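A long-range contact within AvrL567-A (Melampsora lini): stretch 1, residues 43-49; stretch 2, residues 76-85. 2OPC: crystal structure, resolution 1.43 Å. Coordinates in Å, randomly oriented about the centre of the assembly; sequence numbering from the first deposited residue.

Stretch 1, residues 43-49: MPLFKWI
Stretch 2 76-85: SLGTVNSNMD

Strands 44-48 and 76-81 run the same way, 28° apart, with axes 7.6 Å apart at closest approach, too far for direct backbone pairing. The gap narrows along the chain: CA to CA, Pro44-Leu77 is 9.2 Å, Phe46-Val80 7.3 Å and Trp48-Asp85 4.6 Å. Stretch 1 stays extended through Trp48 (Phe46 phi/psi -130/147). Gly78, at 125/-162, holds a conformation that would jam a CB against the preceding carbonyl. A type I turn, Asn81 to Met84, closes with Met84 N to Asn81 O at 3.1 Å; Asn81 (chi1 p) reinforces it, its OD1 accepting from Asn83 N at 2.8 Å.

The turn delivers the one hydrogen bond between the stretches, Trp48 N to Met84 O, 2.8 Å and 162°.

The contact buries 465 Å², both sides summed. Pro44, Phe46, Trp48, Leu77 and Val80 are buried and point toward the other stretch, as suits apolar side chains; partly exposed Leu45 and Thr79 point away. Pro44 CG meets Leu77 CD1 (Leu77 m, t) at 3.8 Å, and Val80 (m) sets CG1 over one face of the Phe46 ring (chi1 m, chi2 -85°), 3.6 Å from Phe46 CG. Trp48 (t, chi2 -96°), the residue most covered, lays its indole against the turn: Ser82 (p) packs CA 3.5 Å from Trp48 CD2 and CB 3.5 Å from Trp48 CE2.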

ATOM      1  N   MET A  43      -2.719  -7.953   4.620  1.00 26.90           N
ATOM      2  CA  MET A  43      -1.673  -6.987   4.275  1.00 29.99           C
ATOM      3  C   MET A  43      -1.443  -6.964   2.781  1.00 29.37           C
ATOM      4  O   MET A  43      -1.589  -7.990   2.110  1.00 28.94           O
ATOM      5  CB  MET A  43      -0.360  -7.320   4.946  1.00 31.88           C
ATOM      6  CG  MET A  43       0.250  -8.597   4.421  1.00 32.82           C
ATOM      7  SD  MET A  43       1.800  -9.023   5.218  1.00 37.73           S
ATOM      8  CE  MET A  43       1.181  -9.540   6.798  1.00 37.82           C
ATOM      9  N   PRO A  44      -1.036  -5.801   2.268  1.00 28.72           N
ATOM     10  CA  PRO A  44      -0.628  -5.738   0.869  1.00 29.16           C
ATOM     11  C   PRO A  44       0.757  -6.317   0.678  1.00 29.06           C
ATOM     12  O   PRO A  44       1.583  -6.285   1.580  1.00 28.77           O
ATOM     13  CB  PRO A  44      -0.568  -4.241   0.580  1.00 29.55           C
ATOM     14  CG  PRO A  44      -0.302  -3.606   1.894  1.00 31.45           C
ATOM     15  CD  PRO A  44      -0.940  -4.485   2.944  1.00 29.52           C
ATOM     16  N   LEU A  45       0.997  -6.862  -0.515  1.00 28.65           N
ATOM     17  CA  LEU A  45       2.315  -7.310  -0.970  1.00 28.38           C
ATOM     18  C   LEU A  45       2.702  -6.482  -2.187  1.00 29.14           C
ATOM     19  O   LEU A  45       1.826  -6.029  -2.914  1.00 30.46           O
ATOM     20  CB  LEU A  45       2.335  -8.801  -1.363  1.00 27.85           C
ATOM     21  CG  LEU A  45       1.932  -9.753  -0.218  1.00 28.36           C
ATOM     22  CD1 LEU A  45       1.953 -11.175  -0.706  1.00 29.47           C
ATOM     23  CD2 LEU A  45       2.818  -9.645   1.043  1.00 28.80           C
ATOM     24  N   PHE A  46       4.021  -6.310  -2.402  1.00 28.51           N
ATOM     25  CA  PHE A  46       4.559  -5.331  -3.354  1.00 27.61           C
ATOM     26  C   PHE A  46       5.574  -5.995  -4.257  1.00 28.11           C
ATOM     27  O   PHE A  46       6.284  -6.898  -3.871  1.00 27.42           O
ATOM     28  CB  PHE A  46       5.235  -4.220  -2.575  1.00 28.20           C
ATOM     29  CG  PHE A  46       4.314  -3.522  -1.655  1.00 27.74           C
ATOM     30  CD1 PHE A  46       3.507  -2.453  -2.108  1.00 29.21           C
ATOM     31  CD2 PHE A  46       4.272  -3.873  -0.304  1.00 28.98           C
ATOM     32  CE1 PHE A  46       2.654  -1.794  -1.236  1.00 28.59           C
ATOM     33  CE2 PHE A  46       3.382  -3.234   0.590  1.00 28.62           C
ATOM     34  CZ  PHE A  46       2.591  -2.163   0.129  1.00 28.28           C
ATOM     35  N   LYS A  47       5.628  -5.520  -5.497  1.00 28.23           N
ATOM     36  CA  LYS A  47       6.662  -5.937  -6.436  1.00 28.51           C
ATOM     37  C   LYS A  47       7.087  -4.781  -7.336  1.00 28.34           C
ATOM     38  O   LYS A  47       6.251  -4.112  -7.943  1.00 27.37           O
ATOM     39  CB  LYS A  47       6.171  -7.111  -7.286  1.00 28.02           C
ATOM     40  CG  LYS A  47       7.286  -7.925  -7.922  1.00 29.42           C
ATOM     41  CD  LYS A  47       6.819  -9.332  -8.260  1.00 30.61           C
ATOM     42  CE  LYS A  47       7.633  -9.925  -9.398  1.00 33.28           C
ATOM     43  NZ  LYS A  47       7.198 -11.311  -9.728  1.00 31.47           N
ATOM     44  N   TRP A  48       8.394  -4.551  -7.415  1.00 28.41           N
ATOM     45  CA  TRP A  48       8.938  -3.450  -8.200  1.00 26.59           C
ATOM     46  C   TRP A  48       8.823  -3.734  -9.689  1.00 27.33           C
ATOM     47  O   TRP A  48       9.283  -4.789 -10.149  1.00 28.33           O
ATOM     48  CB  TRP A  48      10.417  -3.285  -7.847  1.00 27.02           C
ATOM     49  CG  TRP A  48      11.080  -2.163  -8.586  1.00 25.56           C
ATOM     50  CD1 TRP A  48      11.817  -2.267  -9.746  1.00 26.93           C
ATOM     51  CD2 TRP A  48      11.084  -0.768  -8.225  1.00 24.80           C
ATOM     52  NE1 TRP A  48      12.270  -1.030 -10.109  1.00 26.81           N
ATOM     53  CE2 TRP A  48      11.831  -0.092  -9.204  1.00 25.12           C
ATOM     54  CE3 TRP A  48      10.550  -0.024  -7.154  1.00 25.82           C
ATOM     55  CZ2 TRP A  48      12.056   1.271  -9.159  1.00 23.94           C
ATOM     56  CZ3 TRP A  48      10.771   1.323  -7.100  1.00 24.66           C
ATOM     57  CH2 TRP A  48      11.514   1.982  -8.105  1.00 24.19           C
ATOM     58  N   ILE A  49       8.244  -2.767 -10.411  1.00 27.12           N
ATOM     59  CA  ILE A  49       8.058  -2.855 -11.900  1.00 27.46           C
ATOM     60  C   ILE A  49       8.451  -1.533 -12.538  1.00 29.33           C
ATOM     61  O   ILE A  49       7.969  -1.201 -13.646  1.00 29.99           O
ATOM     62  CB  ILE A  49       6.635  -3.181 -12.324  1.00 29.92           C
ATOM     63  CG1 ILE A  49       5.655  -2.219 -11.673  1.00 32.21           C
ATOM     64  CG2 ILE A  49       6.361  -4.635 -12.021  1.00 29.43           C
ATOM     65  CD1 ILE A  49       4.377  -2.025 -12.425  1.00 37.58           C
ATOM     66  N   SER A  76       2.814   4.896   8.136  1.00 29.55           N
ATOM     67  CA  SER A  76       3.623   4.117   7.199  1.00 29.76           C
ATOM     68  C   SER A  76       3.439   2.639   7.428  1.00 29.07           C
ATOM     69  O   SER A  76       3.365   2.191   8.596  1.00 29.25           O
ATOM     70  CB  SER A  76       5.097   4.461   7.394  1.00 30.82           C
ATOM     71  OG  SER A  76       5.907   3.597   6.573  1.00 30.93           O
ATOM     72  N   LEU A  77       3.368   1.903   6.328  1.00 29.24           N
ATOM     73  CA  LEU A  77       3.357   0.438   6.426  1.00 30.00           C
ATOM     74  C   LEU A  77       4.775  -0.155   6.442  1.00 29.21           C
ATOM     75  O   LEU A  77       4.975  -1.352   6.688  1.00 30.65           O
ATOM     76  CB  LEU A  77       2.571  -0.187   5.280  1.00 29.59           C
ATOM     77  CG  LEU A  77       1.069   0.030   5.257  1.00 32.35           C
ATOM     78  CD1 LEU A  77       0.505  -0.618   4.030  1.00 33.34           C
ATOM     79  CD2 LEU A  77       0.381  -0.597   6.479  1.00 32.27           C
ATOM     80  N   GLY A  78       5.766   0.673   6.206  1.00 28.58           N
ATOM     81  CA  GLY A  78       7.122   0.197   6.061  1.00 28.28           C
ATOM     82  C   GLY A  78       7.673   0.679   4.731  1.00 28.92           C
ATOM     83  O   GLY A  78       7.158   1.659   4.181  1.00 29.19           O
ATOM     84  N   THR A  79       8.740   0.051   4.257  1.00 27.69           N
ATOM     85  CA  THR A  79       9.377   0.494   3.012  1.00 28.53           C
ATOM     86  C   THR A  79       9.404  -0.584   1.960  1.00 28.79           C
ATOM     87  O   THR A  79       9.341  -1.801   2.273  1.00 28.12           O
ATOM     88  CB  THR A  79      10.827   0.961   3.255  1.00 29.49           C
ATOM     89  OG1 THR A  79      11.595  -0.143   3.723  1.00 29.97           O
ATOM     90  CG2 THR A  79      10.888   2.093   4.259  1.00 29.07           C
ATOM     91  N   VAL A  80       9.484  -0.134   0.716  1.00 27.46           N
ATOM     92  CA  VAL A  80       9.723  -1.037  -0.409  1.00 28.38           C
ATOM     93  C   VAL A  80      10.886  -0.515  -1.214  1.00 27.61           C
ATOM     94  O   VAL A  80      11.330   0.617  -1.006  1.00 28.00           O
ATOM     95  CB  VAL A  80       8.469  -1.170  -1.282  1.00 28.93           C
ATOM     96  CG1 VAL A  80       7.316  -1.845  -0.483  1.00 30.40           C
ATOM     97  CG2 VAL A  80       8.010   0.200  -1.821  1.00 30.54           C
ATOM     98  N   ASN A  81      11.449  -1.355  -2.085  1.00 27.71           N
ATOM     99  CA  ASN A  81      12.659  -0.956  -2.792  1.00 27.63           C
ATOM    100  C   ASN A  81      12.753  -1.637  -4.138  1.00 27.88           C
ATOM    101  O   ASN A  81      12.027  -2.585  -4.434  1.00 27.95           O
ATOM    102  CB  ASN A  81      13.867  -1.243  -1.886  1.00 28.62           C
ATOM    103  CG  ASN A  81      14.041  -2.739  -1.588  1.00 29.97           C
ATOM    104  OD1 ASN A  81      14.314  -3.525  -2.489  1.00 32.62           O
ATOM    105  ND2 ASN A  81      13.854  -3.140  -0.316  1.00 31.14           N
ATOM    106  N   SER A  82      13.679  -1.144  -4.944  1.00 27.74           N
ATOM    107  CA  SER A  82      13.830  -1.630  -6.304  1.00 28.41           C
ATOM    108  C   SER A  82      14.479  -3.017  -6.377  1.00 29.38           C
ATOM    109  O   SER A  82      14.556  -3.585  -7.468  1.00 29.93           O
ATOM    110  CB  SER A  82      14.596  -0.602  -7.146  1.00 28.86           C
ATOM    111  OG  SER A  82      15.831  -0.257  -6.568  1.00 29.92           O
ATOM    112  N   ASN A  83      14.895  -3.578  -5.246  1.00 28.72           N
ATOM    113  CA  ASN A  83      15.370  -4.967  -5.271  1.00 29.70           C
ATOM    114  C   ASN A  83      14.234  -5.954  -5.073  1.00 29.56           C
ATOM    115  O   ASN A  83      14.437  -7.164  -5.117  1.00 30.81           O
ATOM    116  CB  ASN A  83      16.516  -5.230  -4.271  1.00 30.04           C
ATOM    117  CG  ASN A  83      17.798  -4.606  -4.709  1.00 32.68           C
ATOM    118  OD1 ASN A  83      18.006  -4.337  -5.888  1.00 33.98           O
ATOM    119  ND2 ASN A  83      18.681  -4.377  -3.756  1.00 39.02           N
ATOM    120  N   MET A  84      13.001  -5.448  -4.938  1.00 28.13           N
ATOM    121  CA  MET A  84      11.824  -6.311  -4.839  1.00 28.88           C
ATOM    122  C   MET A  84      11.250  -6.630  -6.222  1.00 28.20           C
ATOM    123  O   MET A  84      10.023  -6.625  -6.429  1.00 29.05           O
ATOM    124  CB  MET A  84      10.748  -5.608  -3.978  1.00 29.52           C
ATOM    125  CG  MET A  84      11.187  -5.489  -2.541  1.00 28.85           C
ATOM    126  SD  MET A  84       9.949  -4.543  -1.638  1.00 31.43           S
ATOM    127  CE  MET A  84      10.468  -4.813   0.048  1.00 32.91           C
ATOM    128  N   ASP A  85      12.114  -6.945  -7.164  1.00 27.05           N
ATOM    129  CA  ASP A  85      11.688  -7.103  -8.554  1.00 27.44           C
ATOM    130  C   ASP A  85      11.421  -8.550  -8.964  1.00 28.01           C
ATOM    131  O   ASP A  85      10.804  -8.780 -10.030  1.00 29.89           O
ATOM    132  CB  ASP A  85      12.722  -6.466  -9.514  1.00 27.84           C
ATOM    133  CG  ASP A  85      14.166  -6.956  -9.298  1.00 29.89           C
ATOM    134  OD1 ASP A  85      14.406  -7.648  -8.300  1.00 32.22           O
ATOM    135  OD2 ASP A  85      15.055  -6.593 -10.117  1.00 33.33           O
TER